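Local coordinates for beta-fructofuranosidase (Bifidobacterium adolescentis, PDB 6NOB), which probably hydrolyses terminal beta-D-fructofuranoside residues, as in sucrose, in the manner of other glycoside hydrolase family 32 enzymes, at residues A519-V524 and D628-N633; A532-A537 and G614-A619. All blocks are in the same frame, centred on the assembly; numbering follows the deposited sequence.

Interaction 1: residues A519-V524 and D628-N633; sequences AYYANV and DARALN
Asn-523 and Asp-628 face each other as an antiparallel hydrogen-bonded pair: Asn-523 N donates to Asp-628 O at 2.7 Å, and Asp-628 N returns a bond of 2.8 Å to Asn-523 O. Tyr-521 and Arg-630 form the next hydrogen-bonded pair, and Leu-632 N reaches Ala-519 O.

The Asp-628 side chain can be followed outward. Its CB packs 3.9 Å from Asn-523 CB. CG stands anti to the backbone N (chi1 175°), and the carboxylate beyond it meets the guanidinium of Arg-630 side-on, nearly in that group's plane. OD1 takes Arg-630 NE at 3.0 Å and forms a second salt bridge with Arg-501. OD2 receives Arg-630 NH2 at 2.7 Å on its syn lone pair, and also a water that donates to it from 2.7 Å. That water lies in the ring plane of Tyr-521, donates to its OH, and accepts from Asn-523 ND2, thus spanning both strands. An alanine in place of Asp-628 would probably leave Arg-630 and Arg-501 without their shared counter-charge and the water less firmly placed.

Tyr-521 OH also bonds Glu-584, and Asn-523 OD1 bonds Gln-582, both on strand 582-588. In this sheet of the family 32 C-terminal beta sandwich, strand 519-526 lies between 582-588 and 624-632, with 498-501 flanking the latter, while Ala-522 and Tyr-520 touch Leu-616 of strand 614-620 in the facing sheet.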
ATOM      1  N   ALA A 519     -21.513   1.904  -6.036  1.00 52.49           N
ATOM      2  CA  ALA A 519     -20.385   2.797  -5.796  1.00 49.67           C
ATOM      3  C   ALA A 519     -20.941   4.190  -5.560  1.00 47.22           C
ATOM      4  O   ALA A 519     -21.525   4.784  -6.470  1.00 50.45           O
ATOM      5  CB  ALA A 519     -19.408   2.793  -6.976  1.00 47.09           C
ATOM      6  N   TYR A 520     -20.765   4.711  -4.346  1.00 47.18           N
ATOM      7  CA  TYR A 520     -21.396   5.971  -3.980  1.00 44.83           C
ATOM      8  C   TYR A 520     -20.553   6.707  -2.948  1.00 41.67           C
ATOM      9  O   TYR A 520     -19.632   6.152  -2.344  1.00 44.00           O
ATOM     10  CB  TYR A 520     -22.811   5.748  -3.433  1.00 43.56           C
ATOM     11  CG  TYR A 520     -22.854   4.987  -2.124  1.00 40.74           C
ATOM     12  CD1 TYR A 520     -22.890   3.598  -2.107  1.00 39.38           C
ATOM     13  CD2 TYR A 520     -22.862   5.657  -0.906  1.00 41.17           C
ATOM     14  CE1 TYR A 520     -22.934   2.896  -0.914  1.00 42.45           C
ATOM     15  CE2 TYR A 520     -22.902   4.965   0.291  1.00 44.39           C
ATOM     16  CZ  TYR A 520     -22.940   3.585   0.280  1.00 45.92           C
ATOM     17  OH  TYR A 520     -22.982   2.891   1.470  1.00 49.05           O
ATOM     18  N   TYR A 521     -20.904   7.973  -2.748  1.00 42.62           N
ATOM     19  CA  TYR A 521     -20.364   8.813  -1.691  1.00 39.90           C
ATOM     20  C   TYR A 521     -21.530   9.335  -0.863  1.00 44.24           C
ATOM     21  O   TYR A 521     -22.597   9.635  -1.407  1.00 49.65           O
ATOM     22  CB  TYR A 521     -19.547   9.974  -2.284  1.00 39.62           C
ATOM     23  CG  TYR A 521     -19.387  11.178  -1.381  1.00 40.54           C
ATOM     24  CD1 TYR A 521     -20.311  12.216  -1.398  1.00 43.50           C
ATOM     25  CD2 TYR A 521     -18.301  11.283  -0.523  1.00 39.67           C
ATOM     26  CE1 TYR A 521     -20.166  13.317  -0.575  1.00 48.02           C
ATOM     27  CE2 TYR A 521     -18.146  12.381   0.297  1.00 42.08           C
ATOM     28  CZ  TYR A 521     -19.081  13.393   0.270  1.00 46.54           C
ATOM     29  OH  TYR A 521     -18.930  14.487   1.091  1.00 47.96           O
ATOM     30  N   ALA A 522     -21.338   9.441   0.450  1.00 41.69           N
ATOM     31  CA  ALA A 522     -22.392   9.954   1.318  1.00 43.93           C
ATOM     32  C   ALA A 522     -21.807  10.862   2.389  1.00 45.40           C
ATOM     33  O   ALA A 522     -20.810  10.513   3.028  1.00 44.06           O
ATOM     34  CB  ALA A 522     -23.178   8.814   1.972  1.00 40.31           C
ATOM     35  N   ASN A 523     -22.437  12.020   2.581  1.00 45.37           N
ATOM     36  CA  ASN A 523     -22.082  12.972   3.631  1.00 46.91           C
ATOM     37  C   ASN A 523     -23.316  13.170   4.504  1.00 46.52           C
ATOM     38  O   ASN A 523     -24.308  13.757   4.059  1.00 49.68           O
ATOM     39  CB  ASN A 523     -21.605  14.296   3.032  1.00 51.60           C
ATOM     40  CG  ASN A 523     -21.164  15.294   4.089  1.00 53.11           C
ATOM     41  OD1 ASN A 523     -21.009  14.948   5.259  1.00 57.35           O
ATOM     42  ND2 ASN A 523     -20.957  16.540   3.677  1.00 49.15           N
ATOM     43  N   VAL A 524     -23.257  12.679   5.740  1.00 42.95           N
ATOM     44  CA  VAL A 524     -24.392  12.695   6.657  1.00 46.07           C
ATOM     45  C   VAL A 524     -24.039  13.560   7.859  1.00 51.76           C
ATOM     46  O   VAL A 524     -22.953  13.420   8.435  1.00 47.87           O
ATOM     47  CB  VAL A 524     -24.778  11.272   7.105  1.00 46.43           C
ATOM     48  CG1 VAL A 524     -26.010  11.309   8.003  1.00 42.09           C
ATOM     49  CG2 VAL A 524     -25.015  10.384   5.895  1.00 42.86           C
ATOM     50  N   ASP A 628     -26.217  14.142   2.039  1.00 48.56           N
ATOM     51  CA  ASP A 628     -25.667  14.478   0.725  1.00 47.44           C
ATOM     52  C   ASP A 628     -25.079  13.193   0.153  1.00 44.18           C
ATOM     53  O   ASP A 628     -23.965  12.803   0.513  1.00 48.62           O
ATOM     54  CB  ASP A 628     -24.620  15.587   0.841  1.00 48.70           C
ATOM     55  CG  ASP A 628     -23.920  15.891  -0.477  1.00 51.42           C
ATOM     56  OD1 ASP A 628     -24.372  15.412  -1.537  1.00 57.12           O
ATOM     57  OD2 ASP A 628     -22.910  16.626  -0.449  1.00 53.68           O
ATOM     58  N   ALA A 629     -25.827  12.531  -0.727  1.00 47.22           N
ATOM     59  CA  ALA A 629     -25.413  11.270  -1.329  1.00 45.58           C
ATOM     60  C   ALA A 629     -25.219  11.465  -2.824  1.00 47.55           C
ATOM     61  O   ALA A 629     -26.044  12.109  -3.483  1.00 43.72           O
ATOM     62  CB  ALA A 629     -26.439  10.167  -1.064  1.00 42.82           C
ATOM     63  N   ARG A 630     -24.128  10.912  -3.354  1.00 47.63           N
ATOM     64  CA  ARG A 630     -23.775  11.073  -4.758  1.00 48.25           C
ATOM     65  C   ARG A 630     -23.199   9.771  -5.295  1.00 47.49           C
ATOM     66  O   ARG A 630     -22.527   9.027  -4.575  1.00 45.94           O
ATOM     67  CB  ARG A 630     -22.753  12.206  -4.969  1.00 45.43           C
ATOM     68  CG  ARG A 630     -23.176  13.556  -4.412  1.00 54.26           C
ATOM     69  CD  ARG A 630     -22.111  14.619  -4.616  1.00 53.59           C
ATOM     70  NE  ARG A 630     -22.208  15.657  -3.594  1.00 56.09           N
ATOM     71  CZ  ARG A 630     -21.618  16.847  -3.668  1.00 53.80           C
ATOM     72  NH1 ARG A 630     -20.882  17.165  -4.726  1.00 42.48           N
ATOM     73  NH2 ARG A 630     -21.766  17.719  -2.682  1.00 55.01           N
ATOM     74  N   ALA A 631     -23.459   9.513  -6.574  1.00 47.85           N
ATOM     75  CA  ALA A 631     -22.852   8.377  -7.250  1.00 50.98           C
ATOM     76  C   ALA A 631     -21.343   8.566  -7.351  1.00 48.77           C
ATOM     77  O   ALA A 631     -20.842   9.682  -7.499  1.00 49.02           O
ATOM     78  CB  ALA A 631     -23.453   8.203  -8.646  1.00 40.59           C
ATOM     79  N   LEU A 632     -20.614   7.456  -7.266  1.00 41.09           N
ATOM     80  CA  LEU A 632     -19.160   7.483  -7.334  1.00 42.29           C
ATOM     81  C   LEU A 632     -18.708   7.139  -8.748  1.00 46.89           C
ATOM     82  O   LEU A 632     -19.175   6.156  -9.333  1.00 49.80           O
ATOM     83  CB  LEU A 632     -18.544   6.512  -6.323  1.00 40.19           C
ATOM     84  CG  LEU A 632     -17.081   6.755  -5.939  1.00 37.72           C
ATOM     85  CD1 LEU A 632     -16.953   8.001  -5.075  1.00 39.35           C
ATOM     86  CD2 LEU A 632     -16.509   5.551  -5.217  1.00 35.66           C
ATOM     87  N   ASN A 633     -17.807   7.953  -9.293  1.00 43.07           N
ATOM     88  CA  ASN A 633     -17.271   7.706 -10.621  1.00 44.66           C
ATOM     89  C   ASN A 633     -16.243   6.576 -10.585  1.00 47.82           C
ATOM     90  O   ASN A 633     -15.745   6.178  -9.528  1.00 45.66           O
ATOM     91  CB  ASN A 633     -16.611   8.964 -11.183  1.00 43.54           C
ATOM     92  CG  ASN A 633     -17.596  10.087 -11.422  1.00 46.34           C
ATOM     93  OD1 ASN A 633     -18.728   9.861 -11.847  1.00 46.47           O
ATOM     94  ND2 ASN A 633     -17.164  11.312 -11.151  1.00 45.23           N
TER
HETATM   95  O   HOH W   1     -20.553  17.066   0.682  1.00 42.01           O

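Interaction 2: residues A532-A537 and G614-A619; sequences AIMVLA and GELRIA
Residues 532-537 and 614-619 run almost exactly antiparallel, their axes at 178°, with Ile-533 and Ala-619, then Val-535 and Arg-617, forming hydrogen-bonded pairs. These are inner strands of one sheet of the C-terminal beta sandwich, and the regular pairing stops at a classic beta bulge in which Leu-536 and Ala-537 both face Leu-550 of the neighbouring strand 547-555. Beyond the last pair two carbonyls, Leu-536 O and Glu-615 O, come within 3.4 Å of each other without bonding, and a water bridges the strands instead, donating to Leu-536 O and accepting from Glu-615 N.

One face of the sheet is apolar. Met-534 and Ile-618 lie side by side, with Met-534 CG 4.0 Å from Ile-618 CG1. Leu-616 holds CG anti to its backbone N (chi1 168°), and its CD1 touches Leu-536 CD2 at 3.9 Å, while Met-534 CE lies 4.2 Å from Leu-616 CD1. Val-583 and Val-585 of strand 582-588 also pack on Met-534.

The other face carries Ile-533, Val-535, Arg-617 and Ala-619. Val-535 CB and Arg-617 CB are 3.7 Å apart, the two side chains pointing the same way, and Ile-533 CG2 rests against Ala-619 CB. The Arg-617 chain then bends at chi3 (-75°), which sets NE; the far end of the side chain leads away from strand 532-540. NH1 forms salt bridges with Asp-510 and Asp-507, while NE and NH2, 3.2 Å and 3.0 Å from Glu-615 OE2, both meet that single oxygen from one face of its carboxylate.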
ATOM      1  N   ALA A 532     -27.815   5.323  16.458  1.00 56.25           N
ATOM      2  CA  ALA A 532     -28.064   5.437  15.030  1.00 56.61           C
ATOM      3  C   ALA A 532     -27.442   4.250  14.311  1.00 55.53           C
ATOM      4  O   ALA A 532     -26.534   3.592  14.826  1.00 61.69           O
ATOM      5  CB  ALA A 532     -27.513   6.752  14.466  1.00 57.70           C
ATOM      6  N   ILE A 533     -27.938   3.994  13.103  1.00 54.12           N
ATOM      7  CA  ILE A 533     -27.481   2.875  12.287  1.00 56.74           C
ATOM      8  C   ILE A 533     -27.466   3.304  10.825  1.00 59.21           C
ATOM      9  O   ILE A 533     -28.398   3.959  10.347  1.00 58.96           O
ATOM     10  CB  ILE A 533     -28.369   1.628  12.493  1.00 55.84           C
ATOM     11  CG1 ILE A 533     -27.911   0.482  11.591  1.00 53.87           C
ATOM     12  CG2 ILE A 533     -29.836   1.957  12.252  1.00 58.31           C
ATOM     13  CD1 ILE A 533     -28.068  -0.880  12.227  1.00 60.83           C
ATOM     14  N   MET A 534     -26.395   2.942  10.120  1.00 56.53           N
ATOM     15  CA  MET A 534     -26.252   3.218   8.694  1.00 49.61           C
ATOM     16  C   MET A 534     -25.883   1.920   7.988  1.00 49.61           C
ATOM     17  O   MET A 534     -24.763   1.422   8.144  1.00 49.36           O
ATOM     18  CB  MET A 534     -25.197   4.298   8.438  1.00 47.28           C
ATOM     19  CG  MET A 534     -25.669   5.717   8.729  1.00 50.69           C
ATOM     20  SD  MET A 534     -24.349   6.945   8.610  1.00 53.76           S
ATOM     21  CE  MET A 534     -24.020   6.934   6.849  1.00 51.76           C
ATOM     22  N   VAL A 535     -26.823   1.367   7.224  1.00 51.44           N
ATOM     23  CA  VAL A 535     -26.562   0.189   6.402  1.00 53.71           C
ATOM     24  C   VAL A 535     -25.823   0.653   5.151  1.00 55.50           C
ATOM     25  O   VAL A 535     -26.394   1.336   4.299  1.00 56.58           O
ATOM     26  CB  VAL A 535     -27.858  -0.544   6.041  1.00 55.73           C
ATOM     27  CG1 VAL A 535     -27.571  -1.706   5.100  1.00 54.52           C
ATOM     28  CG2 VAL A 535     -28.570  -1.023   7.299  1.00 46.93           C
ATOM     29  N   LEU A 536     -24.546   0.287   5.040  1.00 51.94           N
ATOM     30  CA  LEU A 536     -23.723   0.764   3.936  1.00 49.24           C
ATOM     31  C   LEU A 536     -23.751  -0.175   2.735  1.00 48.75           C
ATOM     32  O   LEU A 536     -23.767   0.289   1.589  1.00 50.21           O
ATOM     33  CB  LEU A 536     -22.280   0.964   4.407  1.00 46.81           C
ATOM     34  CG  LEU A 536     -22.081   1.741   5.712  1.00 42.88           C
ATOM     35  CD1 LEU A 536     -20.601   1.854   6.048  1.00 38.07           C
ATOM     36  CD2 LEU A 536     -22.720   3.121   5.627  1.00 42.27           C
ATOM     37  N   ALA A 537     -23.756  -1.485   2.969  1.00 46.08           N
ATOM     38  CA  ALA A 537     -23.735  -2.446   1.876  1.00 45.40           C
ATOM     39  C   ALA A 537     -24.136  -3.816   2.397  1.00 50.73           C
ATOM     40  O   ALA A 537     -24.015  -4.112   3.589  1.00 50.62           O
ATOM     41  CB  ALA A 537     -22.356  -2.517   1.212  1.00 49.76           C
ATOM     42  N   GLY A 614     -26.456  -0.965  -5.290  1.00 54.53           N
ATOM     43  CA  GLY A 614     -26.410  -1.009  -3.849  1.00 53.15           C
ATOM     44  C   GLY A 614     -27.519  -0.186  -3.219  1.00 56.77           C
ATOM     45  O   GLY A 614     -28.466   0.249  -3.877  1.00 60.44           O
ATOM     46  N   GLU A 615     -27.385   0.026  -1.911  1.00 54.75           N
ATOM     47  CA  GLU A 615     -28.378   0.788  -1.168  1.00 50.15           C
ATOM     48  C   GLU A 615     -27.761   1.295   0.128  1.00 50.10           C
ATOM     49  O   GLU A 615     -27.052   0.557   0.816  1.00 55.83           O
ATOM     50  CB  GLU A 615     -29.624  -0.056  -0.868  1.00 50.63           C
ATOM     51  CG  GLU A 615     -30.500   0.493   0.253  1.00 53.63           C
ATOM     52  CD  GLU A 615     -31.908  -0.079   0.239  1.00 58.20           C
ATOM     53  OE1 GLU A 615     -32.636   0.153  -0.750  1.00 59.70           O
ATOM     54  OE2 GLU A 615     -32.290  -0.754   1.219  1.00 57.57           O
ATOM     55  N   LEU A 616     -28.034   2.558   0.443  1.00 50.95           N
ATOM     56  CA  LEU A 616     -27.635   3.178   1.699  1.00 48.62           C
ATOM     57  C   LEU A 616     -28.880   3.445   2.530  1.00 51.60           C
ATOM     58  O   LEU A 616     -29.849   4.028   2.032  1.00 52.43           O
ATOM     59  CB  LEU A 616     -26.874   4.482   1.452  1.00 45.70           C
ATOM     60  CG  LEU A 616     -26.654   5.376   2.671  1.00 44.52           C
ATOM     61  CD1 LEU A 616     -25.702   4.713   3.660  1.00 45.74           C
ATOM     62  CD2 LEU A 616     -26.135   6.739   2.247  1.00 44.23           C
ATOM     63  N   ARG A 617     -28.856   3.020   3.791  1.00 49.61           N
ATOM     64  CA  ARG A 617     -30.003   3.137   4.681  1.00 53.86           C
ATOM     65  C   ARG A 617     -29.559   3.836   5.955  1.00 58.03           C
ATOM     66  O   ARG A 617     -28.558   3.444   6.563  1.00 60.16           O
ATOM     67  CB  ARG A 617     -30.597   1.759   4.990  1.00 47.89           C
ATOM     68  CG  ARG A 617     -31.960   1.785   5.653  1.00 60.15           C
ATOM     69  CD  ARG A 617     -32.639   0.424   5.562  1.00 55.63           C
ATOM     70  NE  ARG A 617     -33.145   0.151   4.219  1.00 56.97           N
ATOM     71  CZ  ARG A 617     -34.415   0.305   3.854  1.00 64.67           C
ATOM     72  NH1 ARG A 617     -35.314   0.731   4.732  1.00 65.38           N
ATOM     73  NH2 ARG A 617     -34.786   0.033   2.610  1.00 69.77           N
ATOM     74  N   ILE A 618     -30.294   4.874   6.352  1.00 57.69           N
ATOM     75  CA  ILE A 618     -29.914   5.729   7.470  1.00 58.85           C
ATOM     76  C   ILE A 618     -31.100   5.859   8.416  1.00 57.96           C
ATOM     77  O   ILE A 618     -32.219   6.147   7.979  1.00 59.29           O
ATOM     78  CB  ILE A 618     -29.451   7.121   6.997  1.00 63.24           C
ATOM     79  CG1 ILE A 618     -28.305   6.990   5.994  1.00 59.47           C
ATOM     80  CG2 ILE A 618     -29.030   7.980   8.180  1.00 63.88           C
ATOM     81  CD1 ILE A 618     -28.105   8.221   5.149  1.00 61.87           C
ATOM     82  N   ALA A 619     -30.848   5.653   9.706  1.00 58.91           N
ATOM     83  CA  ALA A 619     -31.861   5.814  10.736  1.00 65.04           C
ATOM     84  C   ALA A 619     -31.179   6.245  12.024  1.00 63.15           C
ATOM     85  O   ALA A 619     -30.046   5.845  12.306  1.00 62.83           O
ATOM     86  CB  ALA A 619     -32.656   4.524  10.962  1.00 51.99           C
TER
HETATM   87  O   HOH W   2     -24.792  -0.830  -0.976  1.00 44.21           O

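Interactions 1 and 2 belong to the two antiparallel sheets of the C-terminal beta sandwich, their centres about 12 Å apart. Along the chain the order is 519-524, 532-537, 614-619, 628-633, so the inner pair is enclosed in sequence by the outer one. Strands 519-526 and 532-540 are consecutive yet lie in opposite sheets, as do 614-620 and 624-632; the chain thus crosses between layers twice, and contacts between them hold the sandwich face to face. Ala-522 CB is 3.6 Å from Leu-616 CD2, and Val-524 CG2 is 3.7 Å from Met-534 CE. A probable hydrogen bond from Tyr-520 OH to Leu-536 O, 2.7 Å, joins interaction 1 to the bulge, adding a polar tie beside these apolar contacts.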